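Local coordinates for transcription initiation factor TFIID subunit 5 (Encephalitozoon cuniculi, PDB 2J4B), which probably takes part in RNA polymerase II transcription initiation as a component of TFIID and SAGA, here represented by its N-terminal NTD2 domain, at residues Y42-Q47 and F75-V81; Y35-H40 and F93-Y98; G103-F107 and I132-V136. One frame throughout, in Å; residues are numbered along the deposited sequence.

Contact 1. Residues Y42-Q47 and F75-V81; sequences YFDLIQ and FESIYTV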
loop_
_atom_site.group_PDB
_atom_site.type_symbol
_atom_site.label_atom_id
_atom_site.label_comp_id
_atom_site.label_asym_id
_atom_site.label_seq_id
_atom_site.Cartn_x
_atom_site.Cartn_y
_atom_site.Cartn_z
ATOM N N TYR A 42 -7.083 -0.469 -3.359
ATOM C CA TYR A 42 -8.278 0.265 -3.729
ATOM C C TYR A 42 -8.412 0.439 -5.242
ATOM O O TYR A 42 -9.459 0.168 -5.816
ATOM C CB TYR A 42 -8.220 1.625 -3.070
ATOM C CG TYR A 42 -9.435 2.505 -3.248
ATOM C CD1 TYR A 42 -10.668 2.149 -2.692
ATOM C CD2 TYR A 42 -9.341 3.722 -3.920
ATOM C CE1 TYR A 42 -11.778 2.964 -2.824
ATOM C CE2 TYR A 42 -10.459 4.548 -4.057
ATOM C CZ TYR A 42 -11.671 4.155 -3.501
ATOM O OH TYR A 42 -12.781 4.955 -3.624
ATOM N N PHE A 43 -7.354 0.917 -5.886
ATOM C CA PHE A 43 -7.365 1.082 -7.333
ATOM C C PHE A 43 -7.503 -0.261 -8.062
ATOM O O PHE A 43 -8.110 -0.331 -9.143
ATOM C CB PHE A 43 -6.096 1.796 -7.784
ATOM C CG PHE A 43 -6.116 3.290 -7.562
ATOM C CD1 PHE A 43 -7.141 3.902 -6.866
ATOM C CD2 PHE A 43 -5.077 4.077 -8.038
ATOM C CE1 PHE A 43 -7.140 5.257 -6.669
ATOM C CE2 PHE A 43 -5.073 5.450 -7.837
ATOM C CZ PHE A 43 -6.094 6.031 -7.145
ATOM N N ASP A 44 -6.952 -1.326 -7.478
ATOM C CA ASP A 44 -7.012 -2.647 -8.105
ATOM C C ASP A 44 -8.412 -3.293 -8.017
ATOM O O ASP A 44 -8.851 -3.967 -8.958
ATOM C CB ASP A 44 -5.943 -3.556 -7.531
ATOM C CG ASP A 44 -4.632 -3.442 -8.274
ATOM O OD1 ASP A 44 -4.686 -3.145 -9.486
ATOM O OD2 ASP A 44 -3.538 -3.647 -7.674
ATOM N N LEU A 45 -9.117 -3.067 -6.911
ATOM C CA LEU A 45 -10.502 -3.509 -6.774
ATOM C C LEU A 45 -11.435 -2.769 -7.738
ATOM O O LEU A 45 -12.413 -3.348 -8.261
ATOM C CB LEU A 45 -10.987 -3.334 -5.330
ATOM C CG LEU A 45 -10.338 -4.267 -4.292
ATOM C CD1 LEU A 45 -10.675 -3.771 -2.857
ATOM C CD2 LEU A 45 -10.713 -5.751 -4.487
ATOM N N ILE A 46 -11.135 -1.494 -7.962
ATOM C CA ILE A 46 -11.874 -0.669 -8.920
ATOM C C ILE A 46 -11.677 -1.160 -10.360
ATOM O O ILE A 46 -12.631 -1.272 -11.137
ATOM C CB ILE A 46 -11.444 0.801 -8.822
ATOM C CG1 ILE A 46 -12.018 1.444 -7.552
ATOM C CG2 ILE A 46 -11.897 1.585 -10.033
ATOM C CD1 ILE A 46 -11.433 2.825 -7.271
ATOM N N GLN A 47 -10.437 -1.464 -10.707
ATOM C CA GLN A 47 -10.116 -1.936 -12.038
ATOM C C GLN A 47 -10.784 -3.273 -12.326
ATOM O O GLN A 47 -11.216 -3.517 -13.449
ATOM C CB GLN A 47 -8.606 -2.070 -12.202
ATOM C CG GLN A 47 -8.165 -2.165 -13.647
ATOM C CD GLN A 47 -6.670 -2.247 -13.771
ATOM O OE1 GLN A 47 -6.033 -1.318 -14.283
ATOM N NE2 GLN A 47 -6.086 -3.350 -13.288
ATOM N N PHE A 75 -9.101 10.823 -2.829
ATOM C CA PHE A 75 -9.412 9.501 -3.384
ATOM C C PHE A 75 -10.817 9.010 -3.030
ATOM O O PHE A 75 -11.399 8.226 -3.758
ATOM C CB PHE A 75 -8.410 8.464 -2.901
ATOM C CG PHE A 75 -7.015 8.696 -3.381
ATOM C CD1 PHE A 75 -6.707 8.622 -4.722
ATOM C CD2 PHE A 75 -5.995 8.942 -2.489
ATOM C CE1 PHE A 75 -5.405 8.807 -5.150
ATOM C CE2 PHE A 75 -4.720 9.132 -2.924
ATOM C CZ PHE A 75 -4.424 9.065 -4.250
ATOM N N GLU A 76 -11.344 9.456 -1.900
ATOM C CA GLU A 76 -12.705 9.106 -1.487
ATOM C C GLU A 76 -13.734 9.193 -2.628
ATOM O O GLU A 76 -14.626 8.355 -2.715
ATOM C CB GLU A 76 -13.129 10.009 -0.324
ATOM C CG GLU A 76 -14.624 10.092 -0.085
ATOM C CD GLU A 76 -14.999 11.292 0.760
ATOM O OE1 GLU A 76 -14.518 11.378 1.915
ATOM O OE2 GLU A 76 -15.774 12.143 0.268
ATOM N N SER A 77 -13.601 10.200 -3.495
ATOM C CA SER A 77 -14.558 10.436 -4.580
ATOM C C SER A 77 -14.243 9.651 -5.846
ATOM O O SER A 77 -14.952 9.779 -6.835
ATOM C CB SER A 77 -14.624 11.937 -4.934
ATOM O OG SER A 77 -13.621 12.313 -5.886
ATOM N N ILE A 78 -13.181 8.851 -5.820
ATOM C CA ILE A 78 -12.776 8.046 -6.972
ATOM C C ILE A 78 -13.280 6.606 -6.854
ATOM O O ILE A 78 -12.663 5.806 -6.154
ATOM C CB ILE A 78 -11.246 8.009 -7.072
ATOM C CG1 ILE A 78 -10.701 9.416 -7.295
ATOM C CG2 ILE A 78 -10.777 7.084 -8.205
ATOM C CD1 ILE A 78 -9.203 9.466 -7.254
ATOM N N TYR A 79 -14.385 6.288 -7.539
ATOM C CA TYR A 79 -15.023 4.962 -7.455
ATOM C C TYR A 79 -14.818 4.092 -8.694
ATOM O O TYR A 79 -14.776 2.873 -8.589
ATOM C CB TYR A 79 -16.545 5.085 -7.238
ATOM C CG TYR A 79 -16.937 6.067 -6.172
ATOM C CD1 TYR A 79 -16.637 5.824 -4.836
ATOM C CD2 TYR A 79 -17.603 7.243 -6.494
ATOM C CE1 TYR A 79 -16.988 6.722 -3.852
ATOM C CE2 TYR A 79 -17.957 8.151 -5.506
ATOM C CZ TYR A 79 -17.639 7.882 -4.191
ATOM O OH TYR A 79 -17.984 8.773 -3.209
ATOM N N THR A 80 -14.732 4.707 -9.867
ATOM C CA THR A 80 -14.690 3.947 -11.106
ATOM C C THR A 80 -13.373 4.116 -11.831
ATOM O O THR A 80 -12.548 4.951 -11.457
ATOM C CB THR A 80 -15.826 4.361 -12.043
ATOM O OG1 THR A 80 -15.602 5.703 -12.500
ATOM C CG2 THR A 80 -17.168 4.264 -11.319
ATOM N N VAL A 81 -13.185 3.303 -12.862
ATOM C CA VAL A 81 -12.006 3.368 -13.707
ATOM C C VAL A 81 -11.911 4.704 -14.422
ATOM O O VAL A 81 -10.816 5.241 -14.576
ATOM C CB VAL A 81 -12.000 2.220 -14.761
ATOM C CG1 VAL A 81 -11.093 2.558 -15.954
ATOM C CG2 VAL A 81 -11.563 0.931 -14.110
HETATM O O HOH W 1 -14.445 5.633 -1.430
HETATM O O HOH W 2 -14.591 0.540 -12.202
#

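Contact 2. Residues Y35-H40 and F93-Y98; sequences YPLFIH and FKNSKY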
loop_
_atom_site.group_PDB
_atom_site.type_symbol
_atom_site.label_atom_id
_atom_site.label_comp_id
_atom_site.label_asym_id
_atom_site.label_seq_id
_atom_site.Cartn_x
_atom_site.Cartn_y
_atom_site.Cartn_z
ATOM N N TYR A 35 0.474 2.861 3.208
ATOM C CA TYR A 35 -0.314 3.873 2.493
ATOM C C TYR A 35 -0.388 3.637 0.988
ATOM O O TYR A 35 -1.495 3.566 0.435
ATOM C CB TYR A 35 0.191 5.301 2.744
ATOM C CG TYR A 35 -0.547 6.332 1.893
ATOM C CD1 TYR A 35 -1.913 6.527 2.037
ATOM C CD2 TYR A 35 0.112 7.082 0.945
ATOM C CE1 TYR A 35 -2.579 7.448 1.288
ATOM C CE2 TYR A 35 -0.548 8.018 0.184
ATOM C CZ TYR A 35 -1.896 8.206 0.359
ATOM O OH TYR A 35 -2.580 9.139 -0.411
ATOM N N PRO A 36 0.780 3.559 0.315
ATOM C CA PRO A 36 0.782 3.220 -1.113
ATOM C C PRO A 36 0.193 1.842 -1.398
ATOM O O PRO A 36 -0.515 1.682 -2.371
ATOM C CB PRO A 36 2.266 3.279 -1.496
ATOM C CG PRO A 36 3.005 3.182 -0.211
ATOM C CD PRO A 36 2.142 3.799 0.816
ATOM N N LEU A 37 0.458 0.863 -0.551
ATOM C CA LEU A 37 -0.153 -0.444 -0.724
ATOM C C LEU A 37 -1.687 -0.356 -0.660
ATOM O O LEU A 37 -2.391 -0.967 -1.469
ATOM C CB LEU A 37 0.341 -1.391 0.359
ATOM C CG LEU A 37 -0.267 -2.797 0.347
ATOM C CD1 LEU A 37 -0.321 -3.428 -1.075
ATOM C CD2 LEU A 37 0.528 -3.685 1.344
ATOM N N PHE A 38 -2.176 0.400 0.321
ATOM C CA PHE A 38 -3.600 0.658 0.526
ATOM C C PHE A 38 -4.304 1.251 -0.697
ATOM O O PHE A 38 -5.323 0.746 -1.145
ATOM C CB PHE A 38 -3.755 1.611 1.709
ATOM C CG PHE A 38 -5.129 2.174 1.879
ATOM C CD1 PHE A 38 -6.135 1.423 2.460
ATOM C CD2 PHE A 38 -5.401 3.486 1.519
ATOM C CE1 PHE A 38 -7.406 1.969 2.660
ATOM C CE2 PHE A 38 -6.663 4.049 1.726
ATOM C CZ PHE A 38 -7.661 3.287 2.293
ATOM N N ILE A 39 -3.756 2.333 -1.219
ATOM C CA ILE A 39 -4.319 2.972 -2.403
ATOM C C ILE A 39 -4.289 1.972 -3.535
ATOM O O ILE A 39 -5.264 1.811 -4.264
ATOM C CB ILE A 39 -3.514 4.236 -2.797
ATOM C CG1 ILE A 39 -3.699 5.329 -1.733
ATOM C CG2 ILE A 39 -3.943 4.756 -4.171
ATOM C CD1 ILE A 39 -5.148 5.707 -1.473
ATOM N N HIS A 40 -3.168 1.272 -3.665
ATOM C CA HIS A 40 -2.999 0.347 -4.771
ATOM C C HIS A 40 -4.028 -0.777 -4.747
ATOM O O HIS A 40 -4.487 -1.213 -5.798
ATOM C CB HIS A 40 -1.575 -0.209 -4.822
ATOM C CG HIS A 40 -0.644 0.620 -5.640
ATOM N ND1 HIS A 40 -0.843 0.851 -6.982
ATOM C CD2 HIS A 40 0.487 1.283 -5.307
ATOM C CE1 HIS A 40 0.130 1.613 -7.445
ATOM N NE2 HIS A 40 0.950 1.892 -6.445
ATOM N N PHE A 93 -0.632 8.511 -9.473
ATOM C CA PHE A 93 -0.343 7.568 -8.421
ATOM C C PHE A 93 -0.328 6.121 -8.953
ATOM O O PHE A 93 0.495 5.304 -8.547
ATOM C CB PHE A 93 -1.340 7.711 -7.274
ATOM C CG PHE A 93 -0.909 6.988 -6.037
ATOM C CD1 PHE A 93 -0.976 5.614 -5.972
ATOM C CD2 PHE A 93 -0.382 7.682 -4.959
ATOM C CE1 PHE A 93 -0.542 4.940 -4.858
ATOM C CE2 PHE A 93 0.041 7.011 -3.829
ATOM C CZ PHE A 93 -0.040 5.638 -3.782
ATOM N N LYS A 94 -1.242 5.812 -9.864
ATOM C CA LYS A 94 -1.372 4.466 -10.373
ATOM C C LYS A 94 -0.224 4.079 -11.301
ATOM O O LYS A 94 0.159 2.916 -11.373
ATOM C CB LYS A 94 -2.702 4.300 -11.124
ATOM C CG LYS A 94 -3.009 2.845 -11.451
ATOM C CD LYS A 94 -4.335 2.661 -12.135
ATOM C CE LYS A 94 -4.186 2.177 -13.584
ATOM N NZ LYS A 94 -4.138 3.316 -14.565
ATOM N N ASN A 95 0.306 5.061 -12.021
ATOM C CA ASN A 95 1.255 4.797 -13.099
ATOM C C ASN A 95 2.696 5.199 -12.790
ATOM O O ASN A 95 3.579 4.975 -13.618
ATOM C CB ASN A 95 0.787 5.522 -14.350
ATOM C CG ASN A 95 -0.528 4.987 -14.856
ATOM O OD1 ASN A 95 -0.715 3.771 -14.931
ATOM N ND2 ASN A 95 -1.453 5.882 -15.189
ATOM N N SER A 96 2.932 5.792 -11.616
ATOM C CA SER A 96 4.273 6.253 -11.236
ATOM C C SER A 96 4.761 5.592 -9.968
ATOM O O SER A 96 3.990 4.949 -9.248
ATOM C CB SER A 96 4.283 7.758 -11.031
ATOM O OG SER A 96 4.171 8.412 -12.279
ATOM N N LYS A 97 6.036 5.780 -9.674
ATOM C CA LYS A 97 6.636 5.137 -8.529
ATOM C C LYS A 97 6.532 5.947 -7.252
ATOM O O LYS A 97 6.831 7.139 -7.226
ATOM C CB LYS A 97 8.087 4.750 -8.826
ATOM C CG LYS A 97 8.155 3.391 -9.477
ATOM C CD LYS A 97 9.532 3.006 -9.904
ATOM C CE LYS A 97 9.466 1.775 -10.810
ATOM N NZ LYS A 97 8.640 0.693 -10.171
ATOM N N TYR A 98 6.072 5.278 -6.196
ATOM C CA TYR A 98 6.007 5.877 -4.862
ATOM C C TYR A 98 7.295 5.522 -4.119
ATOM O O TYR A 98 7.699 4.357 -4.055
ATOM C CB TYR A 98 4.765 5.390 -4.107
ATOM C CG TYR A 98 4.477 6.144 -2.825
ATOM C CD1 TYR A 98 5.151 5.836 -1.653
ATOM C CD2 TYR A 98 3.515 7.145 -2.778
ATOM C CE1 TYR A 98 4.900 6.504 -0.494
ATOM C CE2 TYR A 98 3.254 7.822 -1.602
ATOM C CZ TYR A 98 3.948 7.484 -0.464
ATOM O OH TYR A 98 3.702 8.131 0.721
HETATM O O HOH W 3 2.672 3.813 -6.644
#

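Contact 3. Residues G103-F107 and I132-V136; sequences GRYAF and IKVYV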
loop_
_atom_site.group_PDB
_atom_site.type_symbol
_atom_site.label_atom_id
_atom_site.label_comp_id
_atom_site.label_asym_id
_atom_site.label_seq_id
_atom_site.Cartn_x
_atom_site.Cartn_y
_atom_site.Cartn_z
ATOM N N GLY A 103 15.752 1.452 6.540
ATOM C CA GLY A 103 17.027 0.936 6.998
ATOM C C GLY A 103 17.203 -0.474 6.468
ATOM O O GLY A 103 16.227 -1.119 6.084
ATOM N N ARG A 104 18.438 -0.958 6.450
ATOM C CA ARG A 104 18.750 -2.275 5.908
ATOM C C ARG A 104 18.070 -3.405 6.673
ATOM O O ARG A 104 17.674 -4.399 6.076
ATOM C CB ARG A 104 20.264 -2.529 5.916
ATOM C CG ARG A 104 20.717 -3.587 4.889
ATOM C CD ARG A 104 21.770 -4.604 5.420
ATOM N NE ARG A 104 22.738 -4.027 6.350
ATOM C CZ ARG A 104 23.811 -4.668 6.819
ATOM N NH1 ARG A 104 24.071 -5.922 6.441
ATOM N NH2 ARG A 104 24.631 -4.056 7.672
ATOM N N TYR A 105 17.937 -3.264 7.987
ATOM C CA TYR A 105 17.325 -4.316 8.793
ATOM C C TYR A 105 15.791 -4.424 8.602
ATOM O O TYR A 105 15.274 -5.501 8.353
ATOM C CB TYR A 105 17.663 -4.107 10.263
ATOM C CG TYR A 105 19.142 -4.086 10.536
ATOM C CD1 TYR A 105 19.938 -5.175 10.218
ATOM C CD2 TYR A 105 19.754 -2.967 11.100
ATOM C CE1 TYR A 105 21.294 -5.155 10.449
ATOM C CE2 TYR A 105 21.113 -2.947 11.345
ATOM C CZ TYR A 105 21.876 -4.045 11.010
ATOM O OH TYR A 105 23.240 -4.046 11.238
ATOM N N ALA A 106 15.078 -3.310 8.741
ATOM C CA ALA A 106 13.634 -3.261 8.478
ATOM C C ALA A 106 13.308 -3.836 7.104
ATOM O O ALA A 106 12.379 -4.650 6.953
ATOM C CB ALA A 106 13.124 -1.826 8.574
ATOM N N PHE A 107 14.070 -3.402 6.104
ATOM C CA PHE A 107 13.944 -3.956 4.769
ATOM C C PHE A 107 14.066 -5.484 4.808
ATOM O O PHE A 107 13.188 -6.194 4.326
ATOM C CB PHE A 107 15.017 -3.369 3.840
ATOM C CG PHE A 107 14.908 -3.824 2.412
ATOM C CD1 PHE A 107 13.829 -3.436 1.623
ATOM C CD2 PHE A 107 15.896 -4.619 1.846
ATOM C CE1 PHE A 107 13.744 -3.830 0.293
ATOM C CE2 PHE A 107 15.820 -5.020 0.534
ATOM C CZ PHE A 107 14.746 -4.636 -0.247
ATOM N N ILE A 132 12.090 1.872 -3.276
ATOM C CA ILE A 132 12.609 1.831 -1.910
ATOM C C ILE A 132 14.127 2.069 -1.894
ATOM O O ILE A 132 14.883 1.289 -2.450
ATOM C CB ILE A 132 12.303 0.482 -1.220
ATOM C CG1 ILE A 132 10.798 0.165 -1.268
ATOM C CG2 ILE A 132 12.802 0.483 0.233
ATOM C CD1 ILE A 132 10.402 -1.220 -0.653
ATOM N N LYS A 133 14.554 3.161 -1.265
ATOM C CA LYS A 133 15.955 3.392 -0.984
ATOM C C LYS A 133 16.370 2.724 0.319
ATOM O O LYS A 133 15.927 3.133 1.397
ATOM C CB LYS A 133 16.243 4.877 -0.887
ATOM C CG LYS A 133 17.697 5.159 -0.503
ATOM C CD LYS A 133 18.028 6.613 -0.616
ATOM C CE LYS A 133 19.166 6.958 0.300
ATOM N NZ LYS A 133 20.265 5.992 0.152
ATOM N N VAL A 134 17.238 1.715 0.230
ATOM C CA VAL A 134 17.643 0.938 1.413
ATOM C C VAL A 134 18.928 1.529 1.970
ATOM O O VAL A 134 19.982 1.420 1.348
ATOM C CB VAL A 134 17.824 -0.567 1.083
ATOM C CG1 VAL A 134 18.295 -1.360 2.311
ATOM C CG2 VAL A 134 16.541 -1.157 0.523
ATOM N N TYR A 135 18.828 2.198 3.120
ATOM C CA TYR A 135 19.993 2.813 3.749
ATOM C C TYR A 135 20.839 1.725 4.356
ATOM O O TYR A 135 20.339 0.933 5.158
ATOM C CB TYR A 135 19.638 3.839 4.843
ATOM C CG TYR A 135 20.896 4.305 5.543
ATOM C CD1 TYR A 135 21.720 5.279 4.979
ATOM C CD2 TYR A 135 21.323 3.701 6.718
ATOM C CE1 TYR A 135 22.898 5.660 5.595
ATOM C CE2 TYR A 135 22.511 4.086 7.339
ATOM C CZ TYR A 135 23.285 5.048 6.771
ATOM O OH TYR A 135 24.451 5.405 7.396
ATOM N N VAL A 136 22.123 1.708 3.984
ATOM C CA VAL A 136 23.047 0.664 4.423
ATOM C C VAL A 136 24.121 1.231 5.328
ATOM O O VAL A 136 24.707 2.280 5.033
ATOM C CB VAL A 136 23.762 0.004 3.235
ATOM C CG1 VAL A 136 24.781 -1.002 3.733
ATOM C CG2 VAL A 136 22.763 -0.648 2.321
#

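Contact 1. Residues Y42-Q47 and F75-V81
The last turns of helix 34-47 pack against the loop from helix 69-75 into helix 81-86. Tyr42, in the t rotamer, swings its ring across to the loop, where OH comes within 2.7 Å of Ile78 O, a weak hydrogen bond at most, since water 1 is also in reach. Water 1 lies 2.8 Å from Tyr42 OH and donates to Glu76 O at 3.0 Å, so the phenol reaches two carbonyls around the type I turn of Phe75-Ile78. Phe43 adopts m, carrying its ring end to Phe75: CZ of Phe43 is 3.5 Å from CE1 of Phe75, the rings oblique at 73°. Ile46, m at chi1 and t at chi2, is the most covered residue. Its CD1 lies 3.4 Å from Ile78 O, its CG1 3.3 Å from Tyr79 O, and its CG2 4.1 Å from Val81 CG2. Water 2 donates to Ile46 O at 2.9 Å and accepts from Val81 N at 3.2 Å, beside Thr80, the N-cap of helix 81-86. Apolar side chains thus fill the seam within the NTD2 domain, the phenol and water 1 offer polar partners to loop carbonyls, and water 2 bridges two helices.

Contact 2. Residues Y35-H40 and F93-Y98
Phe93 drives its ring into the side of helix 34-47 as a knob-into-hole, the hole being formed by Tyr35, Pro36, Ile39 and His40. This is helix-to-helix packing inside the largely helical NTD2 domain, with helix 88-95 supplying the knob. Ile39 covers one face of the Phe93 ring in a CH-pi contact, its CG2 3.9 Å from the ring centroid and 3.5 Å from Phe93 CE1. Pro36 meets the ring edge, its CA 3.7 Å from Phe93 CZ. Phe93 CE1 lies over one face of the His40 ring, the pair oblique, centroids 5.3 Å apart and planes at 51°. Beyond helix 88-95 the chain turns away at Ser96 and comes back at Tyr98, the first residue of strand 98-103. Its ring takes a second CH-pi contact: Pro36 CB sits 4.0 Å from the Tyr98 centroid, 20° off the normal, so one proline serves both rings. Tyr35 touches both rings: its CE2 is 4.2 Å from Phe93 CE2, and its CD2 is 3.7 Å from Tyr98 OH. Outside these segments His129 stacks on the His40 ring. On the polar side, water 3 lies 2.6 Å from His40 NE2 and 3.1 Å from Ser96 O, bridging the two.

Contact 3. Residues G103-F107 and I132-V136
Val134, Phe107 and Arg104 hold most of the surface covered where the start of helix 104-116 meets the end of strand 130-135. Val134 touches both of the others. Its CG2 stands almost squarely over the Phe107 ring, 3.6 Å from the centroid and only 8° off the normal, a CH-pi contact. Its CG1 instead faces the helix start, 3.7 Å from Arg104 CA and 4.2 Å from Arg104 CG. Phe107, in the t rotamer, projects toward the strand and also reaches Ile132, with Phe107 CD1 4.3 Å from Ile132 CG2. The aromatic ring therefore lies across Ile132 and Val134, two residues apart on the strand. Gly103 and residues 132-135 belong to a parallel two-stranded sheet whose strands, 98-103 and 130-135, are joined by a helical crossover through helices 104-116 and 120-129, an elaboration of the beta-alpha-beta theme. Gly103 closes the first strand by bridging to Tyr135, CA to CA 4.8 Å, and occupies the N-cap position of helix 104-116, whose first backbone bond runs from Phe107 N to Gly103 O at 3.1 Å. Asp29 OD2, from helix 24-30, accepts from Gly103 N. Just past the bridge, Arg104 N lies 3.0 Å from Tyr135 O, and Arg104 CB is 3.5 Å from the same oxygen. The aliphatic part of Arg104 continues over the strand end, with CG 4.4 Å from Val136 CG2.

Contacts 1 and 2 share helix 34-47, its end in the first and its earlier turns in the second. Their centres are 12 Å apart and they touch, Phe75 CE2 lying 3.3 Å from Tyr35 OH. Along the chain contact 1 is nested within the loop closed by contact 2. Contact 3 follows in series, its centre about 19 Å from that of contact 2 and 31 Å from that of contact 1; contacts 1 and 3 lie on opposite sides of the chain's centre. Strand 98-103 connects contacts 2 and 3, from Tyr98 to Gly103. Helix 34-47 thus packs against the 75-81 loop and helix 88-95, while the small parallel sheet leads from beside that packing out to a surface contact.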